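Local coordinates for pyridoxamine 5'-phosphate oxidase-related, FMN-binding protein (Paracoccus denitrificans, PDB 6VNA), which acts as a noncanonical heme oxygenase specific for the degradation of c-type heme, at the interface of chains A and B. Coordinates in Å, arbitrary orientation; residue numbers count along the deposited sequence, not the author numbering. Chains: chain A/B, Pyridoxamine 5'-phosphate oxidase-related, FMN-binding protein.

The interface of chains A and B. Residues chain A 26, 43; chain B 79, 87-88, 90, 92.
A:Arg43 reaches from strand 39-48 into the loop of the other subunit that holds B:Ala87, B:Met88 and B:His90. Its CG lies anti to the backbone N (chi1 -179°), and the chain bends at chi3 to bring the guanidinium up to the loop. The terminal NH1 donates a hydrogen bond to the backbone O of B:Ala87 at 2.9 Å, within the carbonyl plane and on a lone pair. The same NH1 lies 3.1 Å from ND1 of B:His90 but well above the imidazole plane, so any second hydrogen bond would be bent and weak. That imidazole is turned 69° from the guanidinium plane. The B:Ala79 methyl packs on CZ of A:Arg43 at 3.5 Å. An alanine in place of A:Arg43 would probably leave the B:Ala87 carbonyl without this donor and open a gap beside B:Ala79. Nearby, the B:Ala87 methyl sits over one face of the A:His26 ring, 3.7 Å from its centroid. B:Met88 bends round so that SD comes 3.5 Å from ND1 of that ring. Further out, NH1 of B:Arg92 bonds the backbone O atoms of B:Met88 (2.8 Å) and B:His90, bracing the loop from within its own chain. Two linked waters join its NE and NH2 to the backbone N and O of A:Arg43. The patch recurs with chains exchanged and ties each subunit's loop to its partner's strands, as suits the dimer likely for a pyridoxamine 5'-phosphate oxidase-family split barrel.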
ATOM      1  N   HIS A  26      -7.530   7.983   2.253  1.00 46.82           N
ATOM      2  CA  HIS A  26      -6.087   7.652   2.201  1.00 49.15           C
ATOM      3  C   HIS A  26      -5.926   6.237   1.684  1.00 44.89           C
ATOM      4  O   HIS A  26      -6.930   5.513   1.683  1.00 39.91           O
ATOM      5  CB  HIS A  26      -5.427   7.795   3.579  1.00 53.77           C
ATOM      6  CG  HIS A  26      -5.649   9.138   4.173  1.00 59.73           C
ATOM      7  ND1 HIS A  26      -4.975  10.252   3.726  1.00 62.45           N
ATOM      8  CD2 HIS A  26      -6.485   9.556   5.156  1.00 65.56           C
ATOM      9  CE1 HIS A  26      -5.383  11.310   4.403  1.00 67.30           C
ATOM     10  NE2 HIS A  26      -6.306  10.907   5.296  1.00 68.72           N
ATOM     11  N   ARG A  43       2.216   5.929   1.882  1.00 50.67           N
ATOM     12  CA  ARG A  43       0.852   6.350   2.268  1.00 53.52           C
ATOM     13  C   ARG A  43       0.508   7.614   1.492  1.00 47.89           C
ATOM     14  O   ARG A  43       1.322   8.537   1.526  1.00 52.07           O
ATOM     15  CB  ARG A  43       0.745   6.612   3.772  1.00 52.79           C
ATOM     16  CG  ARG A  43      -0.659   7.017   4.187  1.00 53.74           C
ATOM     17  CD  ARG A  43      -0.771   7.133   5.677  1.00 63.51           C
ATOM     18  NE  ARG A  43      -0.992   5.850   6.311  1.00 70.62           N
ATOM     19  CZ  ARG A  43      -0.941   5.641   7.624  1.00 74.75           C
ATOM     20  NH1 ARG A  43      -0.664   6.639   8.446  1.00 79.88           N
ATOM     21  NH2 ARG A  43      -1.179   4.433   8.111  1.00 76.19           N
TER
ATOM     22  N   ALA B  79       3.284   2.130   9.617  1.00 67.36           N
ATOM     23  CA  ALA B  79       2.718   3.369  10.198  1.00 73.88           C
ATOM     24  C   ALA B  79       2.189   3.069  11.607  1.00 69.04           C
ATOM     25  O   ALA B  79       2.665   3.777  12.525  1.00 76.17           O
ATOM     26  CB  ALA B  79       1.650   3.931   9.292  1.00 69.67           C
ATOM     27  N   ALA B  87      -4.139  11.029   8.493  1.00 85.36           N
ATOM     28  CA  ALA B  87      -3.258   9.846   8.331  1.00 88.39           C
ATOM     29  C   ALA B  87      -1.875  10.267   7.816  1.00 85.56           C
ATOM     30  O   ALA B  87      -0.946   9.432   7.886  1.00 89.56           O
ATOM     31  CB  ALA B  87      -3.900   8.840   7.404  1.00 85.40           C
ATOM     32  N   MET B  88      -1.730  11.508   7.342  1.00 79.09           N
ATOM     33  CA  MET B  88      -0.526  11.987   6.606  1.00 89.62           C
ATOM     34  C   MET B  88       0.515  12.584   7.566  1.00 90.14           C
ATOM     35  O   MET B  88       1.663  12.795   7.115  1.00 84.19           O
ATOM     36  CB  MET B  88      -0.907  13.054   5.572  1.00 85.72           C
ATOM     37  CG  MET B  88      -1.957  12.608   4.555  1.00 82.97           C
ATOM     38  SD  MET B  88      -1.561  11.051   3.715  1.00 74.88           S
ATOM     39  CE  MET B  88       0.071  11.435   3.085  1.00 80.04           C
ATOM     40  N   HIS B  90       1.216  11.117  10.555  1.00 67.09           N
ATOM     41  CA  HIS B  90       1.779   9.880  11.157  1.00 74.91           C
ATOM     42  C   HIS B  90       3.207   9.656  10.635  1.00 71.95           C
ATOM     43  O   HIS B  90       3.391   9.678   9.420  1.00 73.47           O
ATOM     44  CB  HIS B  90       0.904   8.655  10.818  1.00 79.23           C
ATOM     45  CG  HIS B  90      -0.483   8.659  11.384  1.00 91.60           C
ATOM     46  ND1 HIS B  90      -1.313   7.542  11.313  1.00 90.62           N
ATOM     47  CD2 HIS B  90      -1.192   9.611  12.036  1.00 93.11           C
ATOM     48  CE1 HIS B  90      -2.470   7.817  11.883  1.00 88.57           C
ATOM     49  NE2 HIS B  90      -2.421   9.081  12.336  1.00 86.85           N
ATOM     50  N   ARG B  92       6.145   7.323   9.451  1.00 52.73           N
ATOM     51  CA  ARG B  92       6.064   6.031   8.736  1.00 51.03           C
ATOM     52  C   ARG B  92       7.376   5.718   8.041  1.00 47.28           C
ATOM     53  O   ARG B  92       8.194   6.608   7.824  1.00 51.01           O
ATOM     54  CB  ARG B  92       4.934   6.055   7.707  1.00 57.14           C
ATOM     55  CG  ARG B  92       4.796   7.382   6.981  1.00 55.28           C
ATOM     56  CD  ARG B  92       3.414   7.473   6.384  1.00 53.99           C
ATOM     57  NE  ARG B  92       3.449   8.577   5.454  1.00 57.94           N
ATOM     58  CZ  ARG B  92       3.212   9.851   5.754  1.00 61.65           C
ATOM     59  NH1 ARG B  92       2.863  10.222   6.973  1.00 60.56           N
ATOM     60  NH2 ARG B  92       3.283  10.760   4.803  1.00 67.95           N
TER
HETATM   61  O   HOH W   1       4.667   7.241   3.282  1.00 59.11           O
HETATM   62  O   HOH W   2       3.847   9.450   2.232  1.00 64.20           O